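Protein (sliding clamp) (Enterobacteria phage RB69, PDB 1B77) forms a ring-shaped trimer that probably encircles DNA and, by binding the phage DNA polymerase, makes its synthesis processive. Local coordinates at residues I48-A53 and A71-H76; S62-V67 and I81-T86; I135-I140 and Y152-D157. All coordinates share one frame; numbering follows the deposited sequence.

Contact 1: I48-A53 and A71-H76; sequences IDFDVA and AEISMH
Ile-73 reaches Phe-50 with backbone and side chain alike. Its O sits obliquely to the ring, 3.7 Å from Phe-50 CE1, and its CG1, anti to the backbone N (chi1 167°), lies 4.1 Å from Phe-50 CZ. Just before it in the strand, the carboxylate of Glu-72 comes near that of Asp-49 without touching it; OE2 of Glu-72 and OD2 of Asp-49 both accept a hydrogen bond from the amino terminus, N of Met-1, whose probable positive charge would offset their repulsion. At Ser-74 the main chain passes over one face of the Phe-50 ring: C of Ser-74 stands 3.8 Å above the plane, offset toward the rim. Strand 72-75 is outermost, within this chain, in the antiparallel sheet 72-75, 81-84, 88-92 of the processivity-factor family region, and here it meets the loop residues 49-51 that precede strand 52-54; no hydrogen bond joins the two segments, whose touching parts run 62° apart. Met-75 continues over the same face, its N 3.9 Å above the ring centre. Its side chain then crosses Phe-50 obliquely, with CB 3.9 Å from Phe-50 CD2. The bend at chi3 (-79°) puts CE 3.3 Å from the backbone O of Asp-51, with Val-52 CB at the looser distance of 4.5 Å. The carboxylate of Asp-51 itself is engaged by Gln-25.

Contact 2: S62-V67 and I81-T86; sequences SILSLV and IKIADT
Ile-83, Val-67 and Asp-85 contribute most of the buried surface where the last part of helix 57-64 runs into a type I turn, Leu-64 to Val-67, and packs with it on strand 81-84, an alpha-on-beta layer in the processivity-factor family region. Ile-83 lies on the central strand of a three-stranded antiparallel sheet. Its CG1 is anti to the carbonyl carbon (chi1 -55°), and beyond it CD1 meets two methyls: Ile-63 CG2 at 3.8 Å and Leu-64 CD2 at 4.0 Å. The Leu-64 side chain crosses that of Ile-83 at about a right angle, whereas Ile-63 lies oblique to it. CG2 of Ile-83, anti to the backbone N, touches Val-67 CG2 at 4.1 Å. No hydrogen bond spans the segments; they meet by aliphatic packing and by the van der Waals contact of the Asp-85 carboxylate with Val-67.

Asp-85 has CG anti to its backbone N (chi1 -165°), which brings CG to 3.7 Å from Val-67 CB. Polar partners beyond the two segments hold this group: OD1 is hydrogen-bonded to OG of Ser-68, and OD2 to NE2 of Gln-125 of the second subunit. The same Gln-125 NE2 bonds to O of Leu-66, so the turn and Asp-85, just after the strand, both meet the neighbouring chain. On the Val-67 side, OD2 of Asp-85 lies 3.6 Å from CB and 3.8 Å from CG1.

Contact 3: I135-I140 and Y152-D157; sequences IDTIAI and YNKVED
Tyr-152 and Thr-137 meet in the tight part of the contact, where backbone atoms pair directly. N of Tyr-152 donates to O of Thr-137 at 2.8 Å, almost straight at the hydrogen (171°). In return, O of Tyr-152 receives two weak bonds, from N of Asp-136 at 3.0 Å and from N of Thr-137 at 3.4 Å, with a CA-H...O contact from Ile-135 added. The Tyr-152 ring turns an edge to this strand: O of Thr-137 lies in its plane, and CB of Ala-139 approaches CE1 at 3.8 Å. OG1 of Thr-137 is buried here without a polar partner. Asp-136 is gripped as closely. With CG between its backbone N and carbonyl carbon (chi1 61°), the carboxylate turns to the loop after strand 146-152, and OD1 takes the N-H of Lys-154 through its syn lone pair at 2.6 Å, a bond of 150° at the hydrogen. OD2 has Lys-154 CB at 3.2 Å.

The loose, solvent side lies beyond this carboxylate. There the exposed Val-155 brings CG2 to 3.6 Å from OD2 of Asp-136, and the Lys-154 side chain bends at chi2 and leads away, its NZ bonding to O of Ser-158.

The pairing of two consecutive residues, Asp-136 and Thr-137, with the single Tyr-152 defines a classic beta bulge, located where antiparallel strands 137-143 and 146-152 give way to loops.

Contacts 1 and 2 reach the same sheet, through its neighbouring strands 72-75 and 81-84, with O of Ser-74 and N of Lys-82 2.7 Å apart in a probable hydrogen bond; their segments alternate along the chain. Contact 1 is partly buried and combines aromatic packing with a charged margin, whereas contact 2 is buried and mainly aliphatic, with one carboxylate that also bonds to a second subunit. Neither has hydrogen bonds between its own segments. Contact 3, also buried, differs by relying on backbone pairing and a carboxylate-to-amide bond. It belongs to the C-terminal family region, across the chain's centre, its own centre about 43 Å from that of contact 1 and 42 Å from that of contact 2.

Contact 1: I48-A53 and A71-H76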
ATOM      1  N   ILE A  48      25.817   8.941  22.599  1.00 33.83           N
ATOM      2  CA  ILE A  48      26.579   8.615  21.398  1.00 33.13           C
ATOM      3  C   ILE A  48      28.047   8.565  21.828  1.00 32.90           C
ATOM      4  O   ILE A  48      28.580   9.559  22.329  1.00 32.25           O
ATOM      5  CB  ILE A  48      26.393   9.690  20.323  1.00 33.21           C
ATOM      6  CG1 ILE A  48      24.921   9.748  19.910  1.00 33.10           C
ATOM      7  CG2 ILE A  48      27.298   9.404  19.144  1.00 32.55           C
ATOM      8  CD1 ILE A  48      24.597  10.839  18.911  1.00 32.96           C
ATOM      9  N   ASP A  49      28.696   7.416  21.632  1.00 32.66           N
ATOM     10  CA  ASP A  49      30.084   7.253  22.061  1.00 32.35           C
ATOM     11  C   ASP A  49      31.170   7.221  20.997  1.00 32.15           C
ATOM     12  O   ASP A  49      32.295   6.807  21.262  1.00 32.54           O
ATOM     13  CB  ASP A  49      30.211   6.027  22.972  1.00 32.77           C
ATOM     14  CG  ASP A  49      29.742   4.743  22.309  1.00 33.52           C
ATOM     15  OD1 ASP A  49      29.607   4.718  21.065  1.00 33.43           O
ATOM     16  OD2 ASP A  49      29.523   3.752  23.043  1.00 33.97           O
ATOM     17  N   PHE A  50      30.839   7.638  19.784  1.00 31.62           N
ATOM     18  CA  PHE A  50      31.833   7.730  18.724  1.00 30.89           C
ATOM     19  C   PHE A  50      31.261   8.614  17.632  1.00 30.34           C
ATOM     20  O   PHE A  50      30.044   8.683  17.458  1.00 30.17           O
ATOM     21  CB  PHE A  50      32.247   6.347  18.181  1.00 31.18           C
ATOM     22  CG  PHE A  50      31.170   5.613  17.437  1.00 31.73           C
ATOM     23  CD1 PHE A  50      30.136   4.981  18.120  1.00 31.69           C
ATOM     24  CD2 PHE A  50      31.216   5.513  16.048  1.00 31.82           C
ATOM     25  CE1 PHE A  50      29.166   4.262  17.434  1.00 31.84           C
ATOM     26  CE2 PHE A  50      30.249   4.792  15.352  1.00 32.06           C
ATOM     27  CZ  PHE A  50      29.221   4.163  16.048  1.00 31.90           C
ATOM     28  N   ASP A  51      32.128   9.331  16.931  1.00 29.72           N
ATOM     29  CA  ASP A  51      31.673  10.212  15.870  1.00 29.31           C
ATOM     30  C   ASP A  51      31.676   9.470  14.539  1.00 28.81           C
ATOM     31  O   ASP A  51      32.626   8.754  14.209  1.00 28.63           O
ATOM     32  CB  ASP A  51      32.566  11.448  15.793  1.00 29.92           C
ATOM     33  CG  ASP A  51      32.752  12.097  17.149  1.00 30.59           C
ATOM     34  OD1 ASP A  51      31.912  12.948  17.519  1.00 30.29           O
ATOM     35  OD2 ASP A  51      33.727  11.735  17.855  1.00 31.17           O
ATOM     36  N   VAL A  52      30.596   9.626  13.784  1.00 27.91           N
ATOM     37  CA  VAL A  52      30.493   8.946  12.504  1.00 27.02           C
ATOM     38  C   VAL A  52      29.420   9.584  11.636  1.00 26.47           C
ATOM     39  O   VAL A  52      28.366   9.991  12.122  1.00 26.10           O
ATOM     40  CB  VAL A  52      30.175   7.437  12.707  1.00 27.14           C
ATOM     41  CG1 VAL A  52      28.787   7.278  13.315  1.00 26.85           C
ATOM     42  CG2 VAL A  52      30.306   6.675  11.376  1.00 26.81           C
ATOM     43  N   ALA A  53      29.712   9.677  10.346  1.00 25.80           N
ATOM     44  CA  ALA A  53      28.786  10.256   9.402  1.00 25.19           C
ATOM     45  C   ALA A  53      28.030   9.147   8.687  1.00 24.66           C
ATOM     46  O   ALA A  53      28.612   8.138   8.291  1.00 25.24           O
ATOM     47  CB  ALA A  53      29.539  11.114   8.389  1.00 25.30           C
ATOM     48  N   ALA A  71      20.884  -4.074  20.647  1.00 40.53           N
ATOM     49  CA  ALA A  71      22.070  -4.314  19.841  1.00 39.98           C
ATOM     50  C   ALA A  71      23.091  -3.211  20.112  1.00 39.50           C
ATOM     51  O   ALA A  71      22.766  -2.025  20.088  1.00 39.64           O
ATOM     52  CB  ALA A  71      21.703  -4.346  18.359  1.00 39.85           C
ATOM     53  N   GLU A  72      24.325  -3.615  20.383  1.00 38.88           N
ATOM     54  CA  GLU A  72      25.394  -2.674  20.664  1.00 38.45           C
ATOM     55  C   GLU A  72      26.010  -2.231  19.343  1.00 37.97           C
ATOM     56  O   GLU A  72      26.355  -3.063  18.502  1.00 37.76           O
ATOM     57  CB  GLU A  72      26.452  -3.356  21.534  1.00 38.95           C
ATOM     58  CG  GLU A  72      27.586  -2.462  22.007  1.00 40.03           C
ATOM     59  CD  GLU A  72      27.175  -1.501  23.119  1.00 40.41           C
ATOM     60  OE1 GLU A  72      26.591  -1.960  24.128  1.00 40.41           O
ATOM     61  OE2 GLU A  72      27.452  -0.287  22.984  1.00 40.48           O
ATOM     62  N   ILE A  73      26.132  -0.924  19.148  1.00 37.37           N
ATOM     63  CA  ILE A  73      26.725  -0.419  17.919  1.00 36.95           C
ATOM     64  C   ILE A  73      27.982   0.387  18.216  1.00 36.67           C
ATOM     65  O   ILE A  73      28.000   1.217  19.123  1.00 36.46           O
ATOM     66  CB  ILE A  73      25.723   0.435  17.114  1.00 37.04           C
ATOM     67  CG1 ILE A  73      26.464   1.189  16.014  1.00 36.96           C
ATOM     68  CG2 ILE A  73      24.969   1.362  18.031  1.00 37.24           C
ATOM     69  CD1 ILE A  73      25.586   2.071  15.165  1.00 37.42           C
ATOM     70  N   SER A  74      29.031   0.129  17.442  1.00 36.26           N
ATOM     71  CA  SER A  74      30.312   0.799  17.622  1.00 36.22           C
ATOM     72  C   SER A  74      31.057   0.868  16.299  1.00 36.28           C
ATOM     73  O   SER A  74      30.575   0.378  15.276  1.00 35.80           O
ATOM     74  CB  SER A  74      31.161   0.021  18.621  1.00 36.45           C
ATOM     75  OG  SER A  74      31.441  -1.275  18.115  1.00 36.44           O
ATOM     76  N   MET A  75      32.240   1.470  16.321  1.00 36.39           N
ATOM     77  CA  MET A  75      33.032   1.578  15.111  1.00 37.09           C
ATOM     78  C   MET A  75      33.918   0.345  14.953  1.00 36.87           C
ATOM     79  O   MET A  75      34.627  -0.054  15.869  1.00 36.60           O
ATOM     80  CB  MET A  75      33.882   2.845  15.134  1.00 38.36           C
ATOM     81  CG  MET A  75      34.509   3.156  13.778  1.00 40.02           C
ATOM     82  SD  MET A  75      35.546   4.630  13.765  1.00 42.46           S
ATOM     83  CE  MET A  75      34.256   5.923  13.663  1.00 42.19           C
ATOM     84  N   HIS A  76      33.857  -0.256  13.775  1.00 36.89           N
ATOM     85  CA  HIS A  76      34.624  -1.453  13.484  1.00 36.90           C
ATOM     86  C   HIS A  76      36.077  -1.149  13.133  1.00 37.06           C
ATOM     87  O   HIS A  76      36.450  -0.005  12.885  1.00 36.91           O
ATOM     88  CB  HIS A  76      33.978  -2.204  12.320  1.00 36.86           C
ATOM     89  CG  HIS A  76      34.516  -3.581  12.120  1.00 36.85           C
ATOM     90  ND1 HIS A  76      34.723  -4.133  10.876  1.00 37.19           N
ATOM     91  CD2 HIS A  76      34.869  -4.540  13.017  1.00 36.81           C
ATOM     92  CE1 HIS A  76      35.182  -5.362  11.008  1.00 37.19           C
ATOM     93  NE2 HIS A  76      35.278  -5.633  12.297  1.00 36.89           N
TER

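Contact 2: S62-V67 and I81-T86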
ATOM      1  N   SER A  62      16.290   1.606   9.500  1.00 24.34           N
ATOM      2  CA  SER A  62      15.477   0.443   9.145  1.00 25.03           C
ATOM      3  C   SER A  62      16.220  -0.848   9.494  1.00 25.47           C
ATOM      4  O   SER A  62      15.626  -1.815   9.966  1.00 25.33           O
ATOM      5  CB  SER A  62      15.147   0.453   7.654  1.00 24.73           C
ATOM      6  OG  SER A  62      14.330   1.564   7.337  1.00 25.68           O
ATOM      7  N   ILE A  63      17.527  -0.854   9.264  1.00 25.84           N
ATOM      8  CA  ILE A  63      18.329  -2.026   9.579  1.00 26.62           C
ATOM      9  C   ILE A  63      18.307  -2.343  11.082  1.00 26.63           C
ATOM     10  O   ILE A  63      18.373  -3.508  11.480  1.00 26.05           O
ATOM     11  CB  ILE A  63      19.783  -1.823   9.079  1.00 26.95           C
ATOM     12  CG1 ILE A  63      19.932  -2.469   7.699  1.00 27.59           C
ATOM     13  CG2 ILE A  63      20.793  -2.386  10.068  1.00 27.33           C
ATOM     14  CD1 ILE A  63      19.692  -3.957   7.698  1.00 28.33           C
ATOM     15  N   LEU A  64      18.202  -1.310  11.914  1.00 26.76           N
ATOM     16  CA  LEU A  64      18.178  -1.526  13.359  1.00 27.28           C
ATOM     17  C   LEU A  64      16.891  -2.224  13.776  1.00 27.47           C
ATOM     18  O   LEU A  64      16.837  -2.878  14.814  1.00 27.58           O
ATOM     19  CB  LEU A  64      18.315  -0.195  14.116  1.00 26.81           C
ATOM     20  CG  LEU A  64      19.640   0.558  13.951  1.00 26.91           C
ATOM     21  CD1 LEU A  64      19.587   1.877  14.712  1.00 26.49           C
ATOM     22  CD2 LEU A  64      20.792  -0.311  14.454  1.00 26.86           C
ATOM     23  N   SER A  65      15.856  -2.097  12.960  1.00 27.91           N
ATOM     24  CA  SER A  65      14.583  -2.724  13.286  1.00 28.79           C
ATOM     25  C   SER A  65      14.660  -4.244  13.146  1.00 29.01           C
ATOM     26  O   SER A  65      13.802  -4.956  13.664  1.00 29.00           O
ATOM     27  CB  SER A  65      13.471  -2.185  12.375  1.00 28.57           C
ATOM     28  OG  SER A  65      13.588  -2.720  11.069  1.00 28.51           O
ATOM     29  N   LEU A  66      15.696  -4.730  12.463  1.00 29.65           N
ATOM     30  CA  LEU A  66      15.877  -6.163  12.226  1.00 30.37           C
ATOM     31  C   LEU A  66      16.737  -6.886  13.256  1.00 31.22           C
ATOM     32  O   LEU A  66      16.914  -8.098  13.164  1.00 31.26           O
ATOM     33  CB  LEU A  66      16.473  -6.393  10.833  1.00 30.02           C
ATOM     34  CG  LEU A  66      15.648  -5.876   9.649  1.00 30.18           C
ATOM     35  CD1 LEU A  66      16.389  -6.135   8.348  1.00 29.79           C
ATOM     36  CD2 LEU A  66      14.279  -6.553   9.641  1.00 29.44           C
ATOM     37  N   VAL A  67      17.284  -6.153  14.224  1.00 32.45           N
ATOM     38  CA  VAL A  67      18.125  -6.765  15.259  1.00 33.43           C
ATOM     39  C   VAL A  67      17.573  -6.514  16.665  1.00 34.45           C
ATOM     40  O   VAL A  67      16.616  -5.762  16.837  1.00 34.47           O
ATOM     41  CB  VAL A  67      19.573  -6.232  15.191  1.00 33.37           C
ATOM     42  CG1 VAL A  67      20.209  -6.625  13.869  1.00 33.07           C
ATOM     43  CG2 VAL A  67      19.583  -4.709  15.350  1.00 33.06           C
ATOM     44  N   ILE A  81      30.815   0.977  10.613  1.00 32.23           N
ATOM     45  CA  ILE A  81      29.998   0.717  11.785  1.00 31.19           C
ATOM     46  C   ILE A  81      29.665  -0.747  11.978  1.00 30.93           C
ATOM     47  O   ILE A  81      29.326  -1.446  11.018  1.00 30.85           O
ATOM     48  CB  ILE A  81      28.660   1.458  11.703  1.00 31.03           C
ATOM     49  CG1 ILE A  81      28.901   2.950  11.518  1.00 30.61           C
ATOM     50  CG2 ILE A  81      27.838   1.171  12.943  1.00 30.41           C
ATOM     51  CD1 ILE A  81      27.666   3.685  11.070  1.00 30.37           C
ATOM     52  N   LYS A  82      29.739  -1.198  13.227  1.00 30.50           N
ATOM     53  CA  LYS A  82      29.409  -2.569  13.575  1.00 30.28           C
ATOM     54  C   LYS A  82      28.179  -2.620  14.477  1.00 29.75           C
ATOM     55  O   LYS A  82      28.086  -1.886  15.455  1.00 29.52           O
ATOM     56  CB  LYS A  82      30.577  -3.259  14.288  1.00 30.74           C
ATOM     57  CG  LYS A  82      30.202  -4.646  14.801  1.00 31.39           C
ATOM     58  CD  LYS A  82      31.324  -5.325  15.572  1.00 32.12           C
ATOM     59  CE  LYS A  82      30.832  -6.646  16.182  1.00 32.85           C
ATOM     60  NZ  LYS A  82      31.944  -7.459  16.773  1.00 33.05           N
ATOM     61  N   ILE A  83      27.241  -3.496  14.138  1.00 29.23           N
ATOM     62  CA  ILE A  83      26.025  -3.664  14.918  1.00 28.77           C
ATOM     63  C   ILE A  83      26.028  -5.091  15.453  1.00 29.23           C
ATOM     64  O   ILE A  83      25.787  -6.050  14.708  1.00 28.95           O
ATOM     65  CB  ILE A  83      24.773  -3.440  14.054  1.00 28.39           C
ATOM     66  CG1 ILE A  83      24.858  -2.069  13.373  1.00 28.08           C
ATOM     67  CG2 ILE A  83      23.522  -3.531  14.917  1.00 27.55           C
ATOM     68  CD1 ILE A  83      23.825  -1.856  12.286  1.00 28.08           C
ATOM     69  N   ALA A  84      26.310  -5.223  16.747  1.00 29.15           N
ATOM     70  CA  ALA A  84      26.387  -6.527  17.395  1.00 29.54           C
ATOM     71  C   ALA A  84      25.056  -7.041  17.927  1.00 29.75           C
ATOM     72  O   ALA A  84      24.478  -6.460  18.845  1.00 29.73           O
ATOM     73  CB  ALA A  84      27.417  -6.480  18.527  1.00 29.22           C
ATOM     74  N   ASP A  85      24.582  -8.138  17.343  1.00 29.91           N
ATOM     75  CA  ASP A  85      23.318  -8.755  17.754  1.00 30.32           C
ATOM     76  C   ASP A  85      23.628 -10.095  18.444  1.00 30.04           C
ATOM     77  O   ASP A  85      24.788 -10.496  18.520  1.00 29.76           O
ATOM     78  CB  ASP A  85      22.423  -8.959  16.528  1.00 30.86           C
ATOM     79  CG  ASP A  85      20.984  -9.253  16.894  1.00 31.79           C
ATOM     80  OD1 ASP A  85      20.593  -9.000  18.053  1.00 32.55           O
ATOM     81  OD2 ASP A  85      20.232  -9.716  16.012  1.00 32.45           O
ATOM     82  N   THR A  86      22.604 -10.781  18.945  1.00 30.20           N
ATOM     83  CA  THR A  86      22.805 -12.051  19.649  1.00 30.29           C
ATOM     84  C   THR A  86      23.729 -13.053  18.936  1.00 30.23           C
ATOM     85  O   THR A  86      24.801 -13.372  19.448  1.00 30.06           O
ATOM     86  CB  THR A  86      21.457 -12.738  19.942  1.00 30.61           C
ATOM     87  OG1 THR A  86      20.573 -11.799  20.573  1.00 30.91           O
ATOM     88  CG2 THR A  86      21.663 -13.930  20.886  1.00 30.42           C
TER

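Contact 3: I135-I140 and Y152-D157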
ATOM      1  N   ILE A 135      -1.761  23.342  -1.015  1.00 37.09           N
ATOM      2  CA  ILE A 135      -1.251  24.498  -0.297  1.00 36.35           C
ATOM      3  C   ILE A 135       0.257  24.294  -0.221  1.00 35.83           C
ATOM      4  O   ILE A 135       0.728  23.352   0.414  1.00 35.67           O
ATOM      5  CB  ILE A 135      -1.842  24.590   1.128  1.00 36.40           C
ATOM      6  CG1 ILE A 135      -3.357  24.805   1.047  1.00 36.28           C
ATOM      7  CG2 ILE A 135      -1.176  25.737   1.896  1.00 36.51           C
ATOM      8  CD1 ILE A 135      -4.059  24.907   2.386  1.00 36.00           C
ATOM      9  N   ASP A 136       1.007  25.163  -0.889  1.00 35.41           N
ATOM     10  CA  ASP A 136       2.459  25.057  -0.900  1.00 34.87           C
ATOM     11  C   ASP A 136       3.125  26.129  -0.041  1.00 34.47           C
ATOM     12  O   ASP A 136       4.352  26.139   0.117  1.00 34.29           O
ATOM     13  CB  ASP A 136       2.972  25.151  -2.337  1.00 35.55           C
ATOM     14  CG  ASP A 136       2.624  26.475  -2.998  1.00 36.04           C
ATOM     15  OD1 ASP A 136       1.811  27.236  -2.432  1.00 36.46           O
ATOM     16  OD2 ASP A 136       3.153  26.748  -4.101  1.00 36.78           O
ATOM     17  N   THR A 137       2.323  27.026   0.520  1.00 33.59           N
ATOM     18  CA  THR A 137       2.862  28.094   1.344  1.00 33.29           C
ATOM     19  C   THR A 137       1.837  28.588   2.349  1.00 32.91           C
ATOM     20  O   THR A 137       0.651  28.704   2.037  1.00 32.91           O
ATOM     21  CB  THR A 137       3.287  29.296   0.487  1.00 33.60           C
ATOM     22  OG1 THR A 137       2.119  29.916  -0.059  1.00 34.47           O
ATOM     23  CG2 THR A 137       4.181  28.860  -0.665  1.00 33.54           C
ATOM     24  N   ILE A 138       2.295  28.873   3.562  1.00 32.27           N
ATOM     25  CA  ILE A 138       1.413  29.387   4.598  1.00 31.94           C
ATOM     26  C   ILE A 138       1.956  30.727   5.067  1.00 31.95           C
ATOM     27  O   ILE A 138       3.135  31.028   4.883  1.00 31.88           O
ATOM     28  CB  ILE A 138       1.330  28.447   5.824  1.00 31.57           C
ATOM     29  CG1 ILE A 138       2.701  28.334   6.488  1.00 31.66           C
ATOM     30  CG2 ILE A 138       0.835  27.078   5.399  1.00 31.70           C
ATOM     31  CD1 ILE A 138       2.678  27.619   7.817  1.00 31.47           C
ATOM     32  N   ALA A 139       1.087  31.530   5.666  1.00 32.00           N
ATOM     33  CA  ALA A 139       1.472  32.829   6.191  1.00 32.38           C
ATOM     34  C   ALA A 139       0.911  32.989   7.601  1.00 32.57           C
ATOM     35  O   ALA A 139      -0.288  32.817   7.825  1.00 32.57           O
ATOM     36  CB  ALA A 139       0.946  33.940   5.290  1.00 32.15           C
ATOM     37  N   ILE A 140       1.783  33.298   8.551  1.00 32.94           N
ATOM     38  CA  ILE A 140       1.362  33.498   9.933  1.00 33.52           C
ATOM     39  C   ILE A 140       1.257  35.007  10.116  1.00 34.19           C
ATOM     40  O   ILE A 140       2.248  35.732   9.996  1.00 34.11           O
ATOM     41  CB  ILE A 140       2.384  32.883  10.912  1.00 33.14           C
ATOM     42  CG1 ILE A 140       2.609  31.410  10.540  1.00 32.86           C
ATOM     43  CG2 ILE A 140       1.870  32.974  12.341  1.00 32.36           C
ATOM     44  CD1 ILE A 140       3.756  30.742  11.266  1.00 32.67           C
ATOM     45  N   TYR A 152      -1.993  29.081   1.236  1.00 34.58           N
ATOM     46  CA  TYR A 152      -2.192  29.470  -0.154  1.00 35.32           C
ATOM     47  C   TYR A 152      -1.539  28.521  -1.150  1.00 36.48           C
ATOM     48  O   TYR A 152      -0.758  27.644  -0.785  1.00 36.33           O
ATOM     49  CB  TYR A 152      -1.604  30.858  -0.421  1.00 34.62           C
ATOM     50  CG  TYR A 152      -1.990  31.951   0.544  1.00 33.91           C
ATOM     51  CD1 TYR A 152      -1.368  32.067   1.789  1.00 33.71           C
ATOM     52  CD2 TYR A 152      -2.942  32.898   0.192  1.00 33.73           C
ATOM     53  CE1 TYR A 152      -1.687  33.114   2.653  1.00 33.64           C
ATOM     54  CE2 TYR A 152      -3.268  33.945   1.044  1.00 33.54           C
ATOM     55  CZ  TYR A 152      -2.642  34.049   2.270  1.00 33.58           C
ATOM     56  OH  TYR A 152      -2.970  35.094   3.098  1.00 33.14           O
ATOM     57  N   ASN A 153      -1.874  28.722  -2.421  1.00 37.77           N
ATOM     58  CA  ASN A 153      -1.285  27.945  -3.502  1.00 39.28           C
ATOM     59  C   ASN A 153      -0.491  28.975  -4.295  1.00 40.09           C
ATOM     60  O   ASN A 153      -1.004  29.575  -5.240  1.00 40.06           O
ATOM     61  CB  ASN A 153      -2.352  27.324  -4.401  1.00 39.72           C
ATOM     62  CG  ASN A 153      -1.752  26.383  -5.434  1.00 40.28           C
ATOM     63  OD1 ASN A 153      -0.749  26.704  -6.070  1.00 40.51           O
ATOM     64  ND2 ASN A 153      -2.362  25.216  -5.603  1.00 40.76           N
ATOM     65  N   LYS A 154       0.750  29.188  -3.872  1.00 41.17           N
ATOM     66  CA  LYS A 154       1.669  30.143  -4.485  1.00 42.43           C
ATOM     67  C   LYS A 154       1.701  30.075  -6.017  1.00 43.16           C
ATOM     68  O   LYS A 154       1.818  31.100  -6.695  1.00 43.06           O
ATOM     69  CB  LYS A 154       3.075  29.899  -3.936  1.00 42.70           C
ATOM     70  CG  LYS A 154       4.144  30.858  -4.435  1.00 43.34           C
ATOM     71  CD  LYS A 154       3.987  32.237  -3.839  1.00 43.74           C
ATOM     72  CE  LYS A 154       5.181  33.100  -4.178  1.00 44.22           C
ATOM     73  NZ  LYS A 154       5.080  34.439  -3.534  1.00 44.93           N
ATOM     74  N   VAL A 155       1.590  28.868  -6.558  1.00 44.13           N
ATOM     75  CA  VAL A 155       1.625  28.677  -8.000  1.00 45.15           C
ATOM     76  C   VAL A 155       0.550  29.473  -8.747  1.00 45.78           C
ATOM     77  O   VAL A 155       0.856  30.242  -9.663  1.00 45.74           O
ATOM     78  CB  VAL A 155       1.484  27.187  -8.358  1.00 45.24           C
ATOM     79  CG1 VAL A 155       1.618  27.001  -9.862  1.00 45.47           C
ATOM     80  CG2 VAL A 155       2.546  26.375  -7.624  1.00 45.34           C
ATOM     81  N   GLU A 156      -0.704  29.296  -8.348  1.00 46.31           N
ATOM     82  CA  GLU A 156      -1.806  29.990  -8.998  1.00 46.91           C
ATOM     83  C   GLU A 156      -2.211  31.272  -8.266  1.00 46.90           C
ATOM     84  O   GLU A 156      -3.133  31.968  -8.689  1.00 46.93           O
ATOM     85  CB  GLU A 156      -3.013  29.055  -9.087  1.00 47.64           C
ATOM     86  CG  GLU A 156      -3.681  28.811  -7.749  1.00 48.62           C
ATOM     87  CD  GLU A 156      -4.804  27.792  -7.823  1.00 49.50           C
ATOM     88  OE1 GLU A 156      -5.641  27.888  -8.750  1.00 49.64           O
ATOM     89  OE2 GLU A 156      -4.853  26.903  -6.939  1.00 50.00           O
ATOM     90  N   ASP A 157      -1.521  31.579  -7.172  1.00 46.80           N
ATOM     91  CA  ASP A 157      -1.825  32.765  -6.380  1.00 46.71           C
ATOM     92  C   ASP A 157      -0.525  33.431  -5.961  1.00 46.63           C
ATOM     93  O   ASP A 157      -0.236  33.599  -4.777  1.00 46.66           O
ATOM     94  CB  ASP A 157      -2.651  32.358  -5.157  1.00 46.92           C
ATOM     95  CG  ASP A 157      -3.032  33.536  -4.281  1.00 47.26           C
ATOM     96  OD1 ASP A 157      -3.362  34.612  -4.822  1.00 47.50           O
ATOM     97  OD2 ASP A 157      -3.013  33.377  -3.044  1.00 47.63           O
TER